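PDB 1T3Q: quinoline 2-oxidoreductase large subunit from Pseudomonas putida, which carries the molybdenum and pterin cytosine dinucleotide site of a molybdenum hydroxylase that probably oxidises quinoline at carbon 2. Local coordinates for residues 645-650 / 654-659; 208-211 / 216-219. All coordinates share one frame; numbering follows the deposited sequence.

Contact 1 (645-650 / 654-659); sequences IVEIDA and ATRVTD
A classic beta bulge interrupts the hairpin of strands 636-649 and 655-665, where T658 and D659 both face I645. I645 O accepts T658 N at 2.9 Å and, weakly, D659 N; I645 N in turn reaches D659 O at 3.1 Å from above the carbonyl plane. From the bulge toward the turn the antiparallel ladder is regular: E647 and R656 exchange two backbone bonds, and D649 N closes on A654 O at 2.9 Å. E647 and R656 also run side by side above this ladder. E647 OE2 meets R656 NH2 at the guanidinium edge, 2.6 Å away, in a salt bridge whose N-H is poorly aimed (126°), with the two flat groups turned 71° apart. A bend at chi3 (119°) sets the R656 guanidinium over T658 CG2, which lies 3.5 Å from its plane. With an alanine here instead of E647, the R656 guanidinium would probably lose its anionic mate and be freer to turn off that methyl. The other face, with V646, I648, T655 and V657, packs on helices 744-761 and 672-692, while strand 454-467 pairs alongside 645-650 and R445 of helix 439-450 salt-bridges D659.

Contact 2 (208-211 / 216-219); sequences AQYE and QLIL
A208 packs against L217 and L219, and Y210 against L217, on the tightly packed face of this antiparallel hairpin, and the facing pairs illustrate how a hairpin within a larger sheet can have one apolar, packed side and one that is more polar and partly exposed. The methyl of A208 is touched by both leucines: A208 CB lies 4.0 Å from L219 CD1 and 4.1 Å from L217 CD1. Each leucine carries CG anti to its own backbone N (chi1 165° for L217, 172° for L219), an orientation from which the CD1 branch of each reaches the alanine. Y210 crosses L217 at about a right angle, and L217 CB comes to the edge of the ring, 3.9 Å from Y210 CD1.

The other face, with Q209, I218, E211 and Q216, is looser and partly exposed. Here Q209 and I218 lie alongside each other, pointing the same way, and the only side-chain approach between them is a van der Waals one, Q209 NE2 to I218 CD1 at 4.0 Å. Their backbones are held more firmly: Q209 N gives a bond to I218 O at 2.8 Å, and I218 N returns one to Q209 O at 3.0 Å. Water on this side donates to Q209 O at 2.8 Å and, weakly, to Q216 O. Toward the turn the ladder slackens; E211 N still bonds well to Q216 O, but the return bond from Q216 N to E211 O is weak, at 3.4 Å. E211 OE1 is bonded to T213 in the turn and forms a salt bridge with R30 of the second subunit.

Among its neighbours, the hairpin lies in a mixed sheet between strands 279-282 and 244-247, and the leucine face is covered by helices 263-275 and 226-237.

Overall arrangement
The two contacts show one building unit, the antiparallel hairpin closed by a short turn, used twice in distant places. Contact 2 comes first along the chain and closes before contact 1 opens. Their centres are about 52 Å apart and their nearest atoms about 39 Å, on opposite sides of the chain's centre, so they do not touch. They share no sheet: contact 2 belongs to a large mixed sheet and contact 1 to a four-stranded one, and each falls in a different molybdopterin cofactor-binding domain. Both hairpins are backed by helices on their apolar face. Contact 2 also borders the second subunit, whereas A654 of contact 1 packs on Y183 of the medium subunit.

Contact 1 (645-650 / 654-659)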
ATOM      1  N   ILE B 645      -8.133 -22.372 -42.929  1.00 18.61           N
ATOM      2  CA  ILE B 645      -7.827 -23.495 -43.794  1.00 18.61           C
ATOM      3  C   ILE B 645      -7.260 -24.564 -42.873  1.00 19.17           C
ATOM      4  O   ILE B 645      -6.326 -24.306 -42.114  1.00 20.44           O
ATOM      5  CB  ILE B 645      -6.784 -23.134 -44.869  1.00 19.03           C
ATOM      6  CG1 ILE B 645      -7.400 -22.152 -45.874  1.00 20.60           C
ATOM      7  CG2 ILE B 645      -6.322 -24.398 -45.583  1.00 19.31           C
ATOM      8  CD1 ILE B 645      -6.454 -21.715 -46.983  1.00 22.23           C
ATOM      9  N   VAL B 646      -7.854 -25.752 -42.917  1.00 20.05           N
ATOM     10  CA  VAL B 646      -7.408 -26.853 -42.081  1.00 20.43           C
ATOM     11  C   VAL B 646      -7.010 -28.031 -42.948  1.00 22.08           C
ATOM     12  O   VAL B 646      -7.531 -28.215 -44.050  1.00 21.20           O
ATOM     13  CB  VAL B 646      -8.514 -27.335 -41.101  1.00 20.17           C
ATOM     14  CG1 VAL B 646      -8.971 -26.185 -40.218  1.00 21.62           C
ATOM     15  CG2 VAL B 646      -9.677 -27.927 -41.874  1.00 22.92           C
ATOM     16  N   GLU B 647      -6.066 -28.817 -42.447  1.00 22.25           N
ATOM     17  CA  GLU B 647      -5.602 -30.000 -43.154  1.00 23.27           C
ATOM     18  C   GLU B 647      -5.799 -31.188 -42.228  1.00 22.37           C
ATOM     19  O   GLU B 647      -5.315 -31.185 -41.098  1.00 22.09           O
ATOM     20  CB  GLU B 647      -4.118 -29.875 -43.510  1.00 25.67           C
ATOM     21  CG  GLU B 647      -3.525 -31.168 -44.055  1.00 30.37           C
ATOM     22  CD  GLU B 647      -2.014 -31.107 -44.191  1.00 34.55           C
ATOM     23  OE1 GLU B 647      -1.526 -30.473 -45.147  1.00 36.87           O
ATOM     24  OE2 GLU B 647      -1.318 -31.686 -43.330  1.00 37.14           O
ATOM     25  N   ILE B 648      -6.517 -32.195 -42.710  1.00 22.46           N
ATOM     26  CA  ILE B 648      -6.777 -33.393 -41.929  1.00 22.76           C
ATOM     27  C   ILE B 648      -6.084 -34.589 -42.580  1.00 23.45           C
ATOM     28  O   ILE B 648      -6.243 -34.823 -43.774  1.00 23.39           O
ATOM     29  CB  ILE B 648      -8.286 -33.692 -41.860  1.00 21.63           C
ATOM     30  CG1 ILE B 648      -9.024 -32.517 -41.214  1.00 23.46           C
ATOM     31  CG2 ILE B 648      -8.526 -34.973 -41.080  1.00 22.71           C
ATOM     32  CD1 ILE B 648     -10.534 -32.650 -41.263  1.00 22.39           C
ATOM     33  N   ASP B 649      -5.314 -35.336 -41.794  1.00 24.53           N
ATOM     34  CA  ASP B 649      -4.617 -36.515 -42.308  1.00 26.19           C
ATOM     35  C   ASP B 649      -5.638 -37.644 -42.433  1.00 26.19           C
ATOM     36  O   ASP B 649      -6.281 -38.009 -41.453  1.00 26.23           O
ATOM     37  CB  ASP B 649      -3.503 -36.935 -41.344  1.00 27.72           C
ATOM     38  CG  ASP B 649      -2.624 -38.027 -41.915  1.00 29.31           C
ATOM     39  OD1 ASP B 649      -1.733 -37.709 -42.726  1.00 33.33           O
ATOM     40  OD2 ASP B 649      -2.831 -39.204 -41.564  1.00 32.97           O
ATOM     41  N   ALA B 650      -5.782 -38.198 -43.632  1.00 27.34           N
ATOM     42  CA  ALA B 650      -6.751 -39.270 -43.863  1.00 30.23           C
ATOM     43  C   ALA B 650      -6.495 -40.550 -43.069  1.00 30.38           C
ATOM     44  O   ALA B 650      -7.420 -41.319 -42.814  1.00 31.49           O
ATOM     45  CB  ALA B 650      -6.822 -39.596 -45.352  1.00 30.30           C
ATOM     46  N   ALA B 654      -5.277 -36.501 -37.815  1.00 27.71           N
ATOM     47  CA  ALA B 654      -4.634 -35.357 -37.187  1.00 26.41           C
ATOM     48  C   ALA B 654      -5.119 -34.112 -37.924  1.00 26.84           C
ATOM     49  O   ALA B 654      -5.197 -34.101 -39.153  1.00 25.43           O
ATOM     50  CB  ALA B 654      -3.121 -35.484 -37.298  1.00 26.60           C
ATOM     51  N   THR B 655      -5.450 -33.066 -37.174  1.00 26.94           N
ATOM     52  CA  THR B 655      -5.932 -31.834 -37.777  1.00 26.79           C
ATOM     53  C   THR B 655      -5.003 -30.662 -37.497  1.00 25.80           C
ATOM     54  O   THR B 655      -4.561 -30.447 -36.367  1.00 26.06           O
ATOM     55  CB  THR B 655      -7.344 -31.495 -37.275  1.00 28.83           C
ATOM     56  OG1 THR B 655      -8.215 -32.603 -37.539  1.00 29.17           O
ATOM     57  CG2 THR B 655      -7.882 -30.265 -37.990  1.00 28.70           C
ATOM     58  N   ARG B 656      -4.718 -29.901 -38.544  1.00 24.24           N
ATOM     59  CA  ARG B 656      -3.826 -28.761 -38.438  1.00 24.44           C
ATOM     60  C   ARG B 656      -4.441 -27.532 -39.102  1.00 23.19           C
ATOM     61  O   ARG B 656      -4.934 -27.609 -40.225  1.00 20.83           O
ATOM     62  CB  ARG B 656      -2.489 -29.125 -39.106  1.00 28.09           C
ATOM     63  CG  ARG B 656      -1.437 -28.032 -39.133  1.00 34.45           C
ATOM     64  CD  ARG B 656      -0.051 -28.610 -39.444  1.00 38.34           C
ATOM     65  NE  ARG B 656       0.530 -28.072 -40.675  1.00 42.24           N
ATOM     66  CZ  ARG B 656       0.412 -28.638 -41.872  1.00 42.98           C
ATOM     67  NH1 ARG B 656       0.973 -28.072 -42.933  1.00 46.34           N
ATOM     68  NH2 ARG B 656      -0.252 -29.775 -42.010  1.00 46.18           N
ATOM     69  N   VAL B 657      -4.441 -26.408 -38.392  1.00 21.97           N
ATOM     70  CA  VAL B 657      -4.958 -25.168 -38.955  1.00 21.72           C
ATOM     71  C   VAL B 657      -3.731 -24.565 -39.615  1.00 21.75           C
ATOM     72  O   VAL B 657      -2.846 -24.054 -38.930  1.00 21.71           O
ATOM     73  CB  VAL B 657      -5.458 -24.199 -37.867  1.00 21.82           C
ATOM     74  CG1 VAL B 657      -6.035 -22.953 -38.517  1.00 20.16           C
ATOM     75  CG2 VAL B 657      -6.499 -24.885 -36.992  1.00 19.53           C
ATOM     76  N   THR B 658      -3.677 -24.635 -40.939  1.00 21.03           N
ATOM     77  CA  THR B 658      -2.531 -24.133 -41.678  1.00 22.34           C
ATOM     78  C   THR B 658      -2.565 -22.651 -42.009  1.00 22.79           C
ATOM     79  O   THR B 658      -1.515 -22.033 -42.172  1.00 19.00           O
ATOM     80  CB  THR B 658      -2.354 -24.900 -42.998  1.00 22.96           C
ATOM     81  OG1 THR B 658      -3.494 -24.678 -43.836  1.00 24.05           O
ATOM     82  CG2 THR B 658      -2.212 -26.385 -42.727  1.00 23.87           C
ATOM     83  N   ASP B 659      -3.765 -22.086 -42.120  1.00 19.95           N
ATOM     84  CA  ASP B 659      -3.908 -20.678 -42.456  1.00 19.93           C
ATOM     85  C   ASP B 659      -5.085 -20.043 -41.726  1.00 19.07           C
ATOM     86  O   ASP B 659      -6.064 -20.709 -41.405  1.00 20.74           O
ATOM     87  CB  ASP B 659      -4.148 -20.512 -43.959  1.00 20.01           C
ATOM     88  CG  ASP B 659      -3.045 -21.113 -44.800  1.00 24.07           C
ATOM     89  OD1 ASP B 659      -2.082 -20.389 -45.126  1.00 26.90           O
ATOM     90  OD2 ASP B 659      -3.144 -22.309 -45.135  1.00 24.46           O
TER
HETATM   91  O   HOH W   1      -2.749 -33.173 -41.036  1.00 36.73           O

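Contact 2 (208-211 / 216-219)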
ATOM      1  N   ALA B 208      -8.046 -10.259   1.547  1.00 17.14           N
ATOM      2  CA  ALA B 208      -8.842  -9.287   2.279  1.00 18.63           C
ATOM      3  C   ALA B 208      -8.131  -8.841   3.548  1.00 19.20           C
ATOM      4  O   ALA B 208      -7.457  -9.627   4.207  1.00 18.26           O
ATOM      5  CB  ALA B 208     -10.207  -9.886   2.632  1.00 18.90           C
ATOM      6  N   GLN B 209      -8.281  -7.567   3.878  1.00 19.79           N
ATOM      7  CA  GLN B 209      -7.685  -7.022   5.079  1.00 20.15           C
ATOM      8  C   GLN B 209      -8.737  -6.181   5.782  1.00 20.88           C
ATOM      9  O   GLN B 209      -9.090  -5.089   5.319  1.00 19.21           O
ATOM     10  CB  GLN B 209      -6.469  -6.153   4.747  1.00 22.90           C
ATOM     11  CG  GLN B 209      -5.764  -5.598   5.982  1.00 24.60           C
ATOM     12  CD  GLN B 209      -4.526  -4.793   5.631  1.00 28.62           C
ATOM     13  OE1 GLN B 209      -3.430  -5.072   6.120  1.00 30.56           O
ATOM     14  NE2 GLN B 209      -4.696  -3.791   4.780  1.00 28.55           N
ATOM     15  N   TYR B 210      -9.254  -6.706   6.886  1.00 19.04           N
ATOM     16  CA  TYR B 210     -10.254  -5.992   7.661  1.00 18.62           C
ATOM     17  C   TYR B 210      -9.577  -5.406   8.886  1.00 18.86           C
ATOM     18  O   TYR B 210      -8.846  -6.102   9.591  1.00 19.76           O
ATOM     19  CB  TYR B 210     -11.375  -6.930   8.106  1.00 19.74           C
ATOM     20  CG  TYR B 210     -12.482  -6.193   8.810  1.00 20.55           C
ATOM     21  CD1 TYR B 210     -13.476  -5.544   8.085  1.00 22.22           C
ATOM     22  CD2 TYR B 210     -12.504  -6.094  10.201  1.00 22.91           C
ATOM     23  CE1 TYR B 210     -14.471  -4.807   8.726  1.00 24.92           C
ATOM     24  CE2 TYR B 210     -13.493  -5.360  10.854  1.00 24.85           C
ATOM     25  CZ  TYR B 210     -14.474  -4.719  10.108  1.00 26.53           C
ATOM     26  OH  TYR B 210     -15.448  -3.980  10.742  1.00 29.01           O
ATOM     27  N   GLU B 211      -9.818  -4.123   9.134  1.00 17.98           N
ATOM     28  CA  GLU B 211      -9.233  -3.432  10.275  1.00 19.31           C
ATOM     29  C   GLU B 211     -10.344  -3.007  11.233  1.00 18.82           C
ATOM     30  O   GLU B 211     -11.102  -2.085  10.944  1.00 16.81           O
ATOM     31  CB  GLU B 211      -8.455  -2.206   9.799  1.00 19.71           C
ATOM     32  CG  GLU B 211      -7.877  -1.391  10.936  1.00 21.70           C
ATOM     33  CD  GLU B 211      -6.980  -2.221  11.833  1.00 23.29           C
ATOM     34  OE1 GLU B 211      -7.039  -2.033  13.067  1.00 26.21           O
ATOM     35  OE2 GLU B 211      -6.218  -3.062  11.305  1.00 22.54           O
ATOM     36  N   GLN B 216     -12.810  -0.601   8.464  1.00 23.00           N
ATOM     37  CA  GLN B 216     -12.637  -0.546   7.021  1.00 23.13           C
ATOM     38  C   GLN B 216     -12.088  -1.856   6.466  1.00 21.26           C
ATOM     39  O   GLN B 216     -11.268  -2.530   7.100  1.00 21.66           O
ATOM     40  CB  GLN B 216     -11.717   0.616   6.640  1.00 26.00           C
ATOM     41  CG  GLN B 216     -12.263   1.972   7.063  1.00 31.37           C
ATOM     42  CD  GLN B 216     -11.366   3.118   6.649  1.00 33.61           C
ATOM     43  OE1 GLN B 216     -10.158   3.093   6.883  1.00 37.72           O
ATOM     44  NE2 GLN B 216     -11.954   4.138   6.039  1.00 38.20           N
ATOM     45  N   LEU B 217     -12.557  -2.204   5.276  1.00 19.79           N
ATOM     46  CA  LEU B 217     -12.150  -3.424   4.598  1.00 18.38           C
ATOM     47  C   LEU B 217     -11.506  -3.119   3.255  1.00 18.98           C
ATOM     48  O   LEU B 217     -12.043  -2.342   2.461  1.00 18.28           O
ATOM     49  CB  LEU B 217     -13.371  -4.319   4.359  1.00 18.21           C
ATOM     50  CG  LEU B 217     -13.217  -5.473   3.355  1.00 17.44           C
ATOM     51  CD1 LEU B 217     -12.286  -6.546   3.919  1.00 16.97           C
ATOM     52  CD2 LEU B 217     -14.582  -6.075   3.051  1.00 19.21           C
ATOM     53  N   ILE B 218     -10.349  -3.721   3.008  1.00 17.22           N
ATOM     54  CA  ILE B 218      -9.687  -3.563   1.718  1.00 15.55           C
ATOM     55  C   ILE B 218      -9.659  -4.965   1.129  1.00 14.62           C
ATOM     56  O   ILE B 218      -9.180  -5.902   1.769  1.00 15.31           O
ATOM     57  CB  ILE B 218      -8.225  -3.073   1.842  1.00 16.25           C
ATOM     58  CG1 ILE B 218      -8.180  -1.671   2.450  1.00 18.89           C
ATOM     59  CG2 ILE B 218      -7.569  -3.056   0.459  1.00 17.14           C
ATOM     60  CD1 ILE B 218      -6.763  -1.129   2.617  1.00 20.74           C
ATOM     61  N   LEU B 219     -10.200  -5.113  -0.070  1.00 13.83           N
ATOM     62  CA  LEU B 219     -10.205  -6.396  -0.745  1.00 15.22           C
ATOM     63  C   LEU B 219      -9.425  -6.296  -2.042  1.00 15.33           C
ATOM     64  O   LEU B 219      -9.837  -5.589  -2.969  1.00 16.45           O
ATOM     65  CB  LEU B 219     -11.634  -6.846  -1.066  1.00 12.51           C
ATOM     66  CG  LEU B 219     -11.737  -8.096  -1.954  1.00 13.04           C
ATOM     67  CD1 LEU B 219     -11.127  -9.299  -1.242  1.00 14.44           C
ATOM     68  CD2 LEU B 219     -13.202  -8.368  -2.286  1.00 16.26           C
TER
HETATM   69  O   HOH W   2      -8.135  -2.513   5.956  1.00 35.77           O